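Uncharacterized protein (Nostoc punctiforme, PDB 2R3S) probably transfers a methyl group from S-adenosylmethionine to a hydroxyl oxygen of a small-molecule acceptor. Local coordinates at the interface of chains A and B. Coordinates in Å, arbitrary orientation; residue numbers count along the deposited sequence, not the author numbering. Chains: chain A/B, uncharacterized protein.

Contact 1: the interface of chains A and B. Residues chain A 278-279, 282, 285-286; chain B 61-62, 65.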
# COMPACT_ATOMS: atom_id res chain seq x y z
N ARG A 278 6.10 17.13 13.53
CA ARG A 278 6.62 15.98 12.76
C ARG A 278 5.51 15.11 12.21
O ARG A 278 5.77 13.96 11.87
CB ARG A 278 7.60 15.12 13.56
CG ARG A 278 8.83 15.85 14.07
CD ARG A 278 9.89 14.84 14.48
NE ARG A 278 10.91 14.73 13.45
CZ ARG A 278 12.01 15.46 13.40
NH1 ARG A 278 12.28 16.33 14.37
NH2 ARG A 278 12.85 15.30 12.41
N ILE A 279 4.29 15.66 12.10
CA ILE A 279 3.12 14.94 11.56
C ILE A 279 2.40 15.75 10.47
O ILE A 279 1.57 15.23 9.76
CB ILE A 279 2.20 14.43 12.69
CG1 ILE A 279 1.66 15.61 13.54
CG2 ILE A 279 2.95 13.44 13.60
CD1 ILE A 279 0.57 15.26 14.52
N PRO A 282 1.21 16.31 6.02
CA PRO A 282 1.34 14.86 6.01
C PRO A 282 2.40 14.29 5.06
O PRO A 282 3.11 13.39 5.46
CB PRO A 282 -0.06 14.42 5.61
CG PRO A 282 -0.92 15.45 6.11
CD PRO A 282 -0.19 16.73 5.86
N ALA A 285 5.96 15.12 6.29
CA ALA A 285 6.26 14.44 7.53
C ALA A 285 6.38 12.92 7.35
O ALA A 285 7.16 12.27 8.07
CB ALA A 285 5.23 14.78 8.59
N ALA A 286 5.61 12.35 6.41
CA ALA A 286 5.65 10.91 6.12
C ALA A 286 7.01 10.50 5.48
O ALA A 286 7.37 9.33 5.50
CB ALA A 286 4.49 10.52 5.22
N ASP B 61 5.26 8.31 14.47
CA ASP B 61 4.83 9.54 13.79
C ASP B 61 4.05 9.17 12.53
O ASP B 61 3.03 9.77 12.22
CB ASP B 61 6.02 10.47 13.46
CG ASP B 61 6.59 11.17 14.67
OD1 ASP B 61 5.89 11.27 15.71
OD2 ASP B 61 7.74 11.64 14.58
N TYR B 62 4.51 8.14 11.82
CA TYR B 62 3.84 7.71 10.58
C TYR B 62 2.46 7.13 10.87
O TYR B 62 1.47 7.44 10.17
CB TYR B 62 4.71 6.68 9.84
CG TYR B 62 4.19 6.30 8.47
CD1 TYR B 62 3.41 5.16 8.30
CD2 TYR B 62 4.50 7.05 7.35
CE1 TYR B 62 2.93 4.80 7.05
CE2 TYR B 62 4.04 6.68 6.10
CZ TYR B 62 3.25 5.57 5.96
OH TYR B 62 2.81 5.22 4.72
N ILE B 65 0.18 9.96 11.50
CA ILE B 65 -0.22 10.47 10.17
C ILE B 65 -1.31 9.63 9.46
O ILE B 65 -2.21 10.19 8.85
CB ILE B 65 1.00 10.61 9.23
CG1 ILE B 65 1.99 11.62 9.82
CG2 ILE B 65 0.59 11.11 7.83
CD1 ILE B 65 3.40 11.53 9.16

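Contact 2: the interface of chains A and B. Residues chain A 101-102, 106-107, 110, 290; chain B 17-18, 21.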
# COMPACT_ATOMS: atom_id res chain seq x y z
N LEU A 101 9.80 5.28 -8.13
CA LEU A 101 9.04 5.12 -6.89
C LEU A 101 8.72 3.67 -6.56
O LEU A 101 8.64 3.31 -5.39
CB LEU A 101 7.77 5.97 -6.90
CG LEU A 101 7.96 7.49 -6.88
CD1 LEU A 101 6.61 8.12 -7.13
CD2 LEU A 101 8.54 7.95 -5.53
N LEU A 102 8.57 2.85 -7.60
CA LEU A 102 8.34 1.42 -7.45
C LEU A 102 9.54 0.61 -7.92
O LEU A 102 9.41 -0.56 -8.19
CB LEU A 102 7.04 0.98 -8.19
CG LEU A 102 5.74 1.60 -7.66
CD1 LEU A 102 4.53 0.96 -8.27
CD2 LEU A 102 5.66 1.57 -6.13
N ILE A 106 14.13 0.92 -4.21
CA ILE A 106 13.42 1.71 -3.19
C ILE A 106 12.48 0.83 -2.35
O ILE A 106 12.55 0.85 -1.13
CB ILE A 106 12.65 2.88 -3.84
CG1 ILE A 106 13.63 3.87 -4.46
CG2 ILE A 106 11.78 3.59 -2.81
CD1 ILE A 106 14.69 4.42 -3.42
N THR A 107 11.62 0.04 -3.01
CA THR A 107 10.58 -0.74 -2.31
C THR A 107 11.12 -1.86 -1.40
O THR A 107 10.46 -2.22 -0.43
CB THR A 107 9.52 -1.35 -3.29
OG1 THR A 107 10.14 -2.37 -4.07
CG2 THR A 107 8.88 -0.30 -4.22
N PHE A 110 11.26 -1.45 2.38
CA PHE A 110 10.00 -1.66 3.08
C PHE A 110 9.60 -3.12 3.20
O PHE A 110 8.65 -3.42 3.89
CB PHE A 110 8.91 -0.88 2.35
CG PHE A 110 9.04 0.58 2.51
CD1 PHE A 110 9.79 1.32 1.63
CD2 PHE A 110 8.40 1.22 3.56
CE1 PHE A 110 9.91 2.68 1.79
CE2 PHE A 110 8.52 2.59 3.72
CZ PHE A 110 9.28 3.31 2.84
N VAL A 290 10.38 6.95 4.81
CA VAL A 290 11.18 6.68 3.64
C VAL A 290 12.68 6.69 3.98
O VAL A 290 13.43 5.78 3.59
CB VAL A 290 10.83 7.64 2.48
CG1 VAL A 290 11.68 7.38 1.28
CG2 VAL A 290 9.35 7.50 2.12
N TYR B 17 1.88 0.95 -0.55
CA TYR B 17 2.53 -0.27 -0.05
C TYR B 17 3.28 0.05 1.26
O TYR B 17 3.46 -0.81 2.11
CB TYR B 17 3.50 -0.87 -1.09
CG TYR B 17 4.76 -0.04 -1.29
CD1 TYR B 17 4.78 1.01 -2.20
CD2 TYR B 17 5.91 -0.29 -0.55
CE1 TYR B 17 5.91 1.80 -2.35
CE2 TYR B 17 7.04 0.48 -0.69
CZ TYR B 17 7.04 1.53 -1.58
OH TYR B 17 8.16 2.31 -1.69
N GLN B 18 3.74 1.29 1.39
CA GLN B 18 4.45 1.69 2.58
C GLN B 18 3.58 1.60 3.84
O GLN B 18 4.09 1.33 4.90
CB GLN B 18 5.00 3.10 2.39
CG GLN B 18 6.02 3.22 1.24
CD GLN B 18 6.54 4.63 1.10
OE1 GLN B 18 6.00 5.55 1.69
NE2 GLN B 18 7.59 4.82 0.29
N ALA B 21 3.54 -1.87 5.04
CA ALA B 21 4.79 -2.15 5.72
C ALA B 21 4.83 -1.61 7.15
O ALA B 21 5.34 -2.27 8.06
CB ALA B 21 5.98 -1.62 4.90
O HOH W 1 7.98 4.46 -3.21

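Contact 3: the interface of chains A and B. Residues chain A 18, 21-22, 58-59, 62; chain B 113, 286, 289.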
# COMPACT_ATOMS: atom_id res chain seq x y z
N GLN A 18 -2.08 -3.48 -2.32
CA GLN A 18 -2.85 -3.86 -3.51
C GLN A 18 -3.13 -2.68 -4.44
O GLN A 18 -3.23 -2.82 -5.65
CB GLN A 18 -4.15 -4.57 -3.07
CG GLN A 18 -3.87 -5.91 -2.35
CD GLN A 18 -5.10 -6.59 -1.72
OE1 GLN A 18 -6.22 -6.08 -1.80
NE2 GLN A 18 -4.88 -7.75 -1.11
N ALA A 21 0.03 -2.10 -6.47
CA ALA A 21 0.12 -3.08 -7.53
C ALA A 21 -0.90 -2.77 -8.64
O ALA A 21 -0.58 -2.92 -9.81
CB ALA A 21 -0.09 -4.51 -6.97
N ALA A 22 -2.11 -2.34 -8.27
CA ALA A 22 -3.13 -2.01 -9.25
C ALA A 22 -2.72 -0.82 -10.12
O ALA A 22 -2.86 -0.88 -11.35
CB ALA A 22 -4.47 -1.75 -8.58
N MSE A 58 -11.57 -6.67 -14.07
CA MSE A 58 -11.28 -6.71 -12.63
C MSE A 58 -10.36 -5.56 -12.22
O MSE A 58 -10.62 -4.90 -11.21
CB MSE A 58 -10.70 -8.08 -12.28
CG MSE A 58 -11.72 -9.17 -12.50
SE MSE A 58 -11.03 -10.93 -12.88
CE MSE A 58 -11.47 -11.77 -11.15
N LEU A 59 -9.31 -5.29 -13.02
CA LEU A 59 -8.47 -4.10 -12.79
C LEU A 59 -9.26 -2.77 -12.83
O LEU A 59 -9.11 -1.93 -11.95
CB LEU A 59 -7.28 -4.05 -13.78
CG LEU A 59 -6.24 -2.92 -13.61
CD1 LEU A 59 -5.55 -2.98 -12.23
CD2 LEU A 59 -5.22 -2.92 -14.78
N TYR A 62 -11.68 -2.12 -9.96
CA TYR A 62 -10.87 -1.74 -8.81
C TYR A 62 -10.39 -0.30 -8.93
O TYR A 62 -10.45 0.46 -7.97
CB TYR A 62 -9.68 -2.70 -8.67
CG TYR A 62 -8.88 -2.56 -7.39
CD1 TYR A 62 -7.80 -1.69 -7.33
CD2 TYR A 62 -9.20 -3.29 -6.26
CE1 TYR A 62 -7.06 -1.56 -6.16
CE2 TYR A 62 -8.47 -3.16 -5.09
CZ TYR A 62 -7.41 -2.30 -5.05
OH TYR A 62 -6.68 -2.20 -3.91
N LEU B 113 0.88 -8.59 -10.64
CA LEU B 113 -0.48 -8.27 -11.02
C LEU B 113 -0.59 -7.95 -12.49
O LEU B 113 -1.55 -8.33 -13.12
CB LEU B 113 -1.04 -7.11 -10.16
CG LEU B 113 -2.53 -6.88 -10.28
CD1 LEU B 113 -3.27 -8.19 -9.93
CD2 LEU B 113 -3.00 -5.73 -9.40
N ALA B 286 -14.00 -5.03 -4.43
CA ALA B 286 -12.57 -4.98 -4.64
C ALA B 286 -11.98 -6.37 -4.46
O ALA B 286 -10.82 -6.60 -4.77
CB ALA B 286 -11.91 -3.93 -3.68
N LEU B 289 -10.22 -8.38 -7.51
CA LEU B 289 -8.78 -8.19 -7.81
C LEU B 289 -7.90 -9.19 -7.07
O LEU B 289 -6.92 -9.69 -7.63
CB LEU B 289 -8.31 -6.77 -7.47
CG LEU B 289 -6.99 -6.34 -8.15
CD1 LEU B 289 -7.16 -6.10 -9.66
CD2 LEU B 289 -6.40 -5.11 -7.51

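Contact 1: the interface of chains A and B
B:Ile65 and B:Tyr62 face A:Ala286 from the end of helix 53-65, a regular helix, while A:Arg278 turns the opposing loop with a positive phi (63°) before A:Pro282 opens helix 282-294. B:Ile65 hides the most surface of the residues here, each branch meeting a different part of chain A. Its CG1 lies against the backbone of A:Ile279, 3.6 Å from the carbonyl O. CD1, at the tip, rests on the first turn of the helix, 3.6 Å from A:Ala286 N and beside A:Ala285 CB. CG2, anti to the backbone N, reaches the ring of A:Pro282, 4.0 Å from its CB. Beside it, B:Tyr62 meets A:Ala286 CB with the CE2 side of its ring, the methyl standing somewhat off the ring plane and 4.0 Å from CE2 of B:Tyr62. At the other end B:Asp61 and A:Arg278 cross obliquely: the carboxylate oxygen OD2 sits 3.6 Å from A:Arg278 CB, alongside the aliphatic stem. A:Arg278 NE stays 4.6 Å from that OD2, so any attraction between the opposite charges would act through space without a direct bond. The patch joins a helix of the dimerisation region of chain B to the loop and helix start that follow strand 265-271 in the methyltransferase region of chain A.

Contact 2: the interface of chains A and B
One face of the A:Phe110 ring takes both B:Gln18 and B:Tyr17 and forms the apolar centre. B:Tyr17 turns its CE2 side toward that face, the planes 87° apart, with CE2 3.7 Å from A:Phe110 CD1. B:Gln18 fills the angle between the two rings, its CG also over a face of the phenol: CG is 3.7 Å from the A:Phe110 centroid, and the amide stacks nearly parallel (16°), its NE2 3.4 Å from A:Phe110 CZ. B:Ala21 CB packs on the A:Phe110 backbone, 3.4 Å from its O. A:Thr107 CG2 backs the other face of the phenol, 3.7 Å from B:Tyr17 CZ, and A:Leu102 CD2 rests above the rim at CE1, on the same side as A:Thr107. A:Val290 CG2 touches the amide of B:Gln18. Outward, B:Gln18 NE2 donates a fairly straight bond to B:Tyr17 OH at 3.2 Å, close to its own amide plane, tying the two neighbouring side chains together. With CG set between backbone N and carbonyl carbon (chi1 71°), B:Tyr17 points its OH at water 1, 2.6 Å away, which also contacts the carbonyl A:Leu101 O at 2.6 Å. An alanine in place of B:Tyr17 would probably open a gap beside A:Phe110 and A:Thr107, and leave the water and the B:Gln18 amide without their hydroxyl partner. The site brings the start of helix 17-29 of chain B against the short helical turns 98-101, 104-107 and 108-110 of chain A, with helix 282-294 at its border.

Contact 3: the interface of chains A and B
A:Tyr62 presents one face of its ring to B:Leu289, whose CD2 methyl stands over the ring centre, 3.5 Å from the centroid, in a CH-pi contact. From the side opposite B:Leu289, B:Ala286 CB approaches the CD2-CE2 rim. The contact belongs to the dimer interface typical of this O-methyltransferase family, where the dimerisation region of chain A meets the methyltransferase region of chain B; no hydrogen bond crosses it. A:Tyr62 has CG anti to its backbone N (chi1 -171°), which carries the ring away from helix 53-65 toward the partner. The two side chains, A:Tyr62 and B:Leu289, cross at about a right angle. B:Leu289 also has CG anti to its backbone N (chi1 -161°), and its methyls divide the work: while CD2 takes the ring and touches A:Ala22 CB at 4.0 Å, CD1 lies on the backbone of helix 53-65, 3.9 Å from A:Leu59 CA. Alongside, B:Leu113 sends CD2 onto helix 17-28, 3.7 Å from A:Ala22 CA and 4.0 Å from A:Ala21 CB. Small alanine side chains there probably let the leucine methyl come down to the helix backbone, B:Leu113 CD2 lying 3.7 Å from A:Ala22 N.

Contacts 1 and 2 lie about 16 Å apart, contacts 2 and 3 about 18 Å, and contacts 1 and 3 about 27 Å, between the centres of their C-alpha atoms. Helix 282-294 contributes to all three, from chain A in contacts 1 and 2 and from chain B in contact 3. Helix 53-65 serves contacts 1 and 3, and the helix starting at residue 17 serves contacts 2 and 3; Tyr62 and Ala286 meet in both contacts 1 and 3 with chains exchanged. The two-fold symmetry repeats each patch, so the chains appear intertwined, consistent with a dimer in which each chain's dimerisation region packs on the partner's catalytic region.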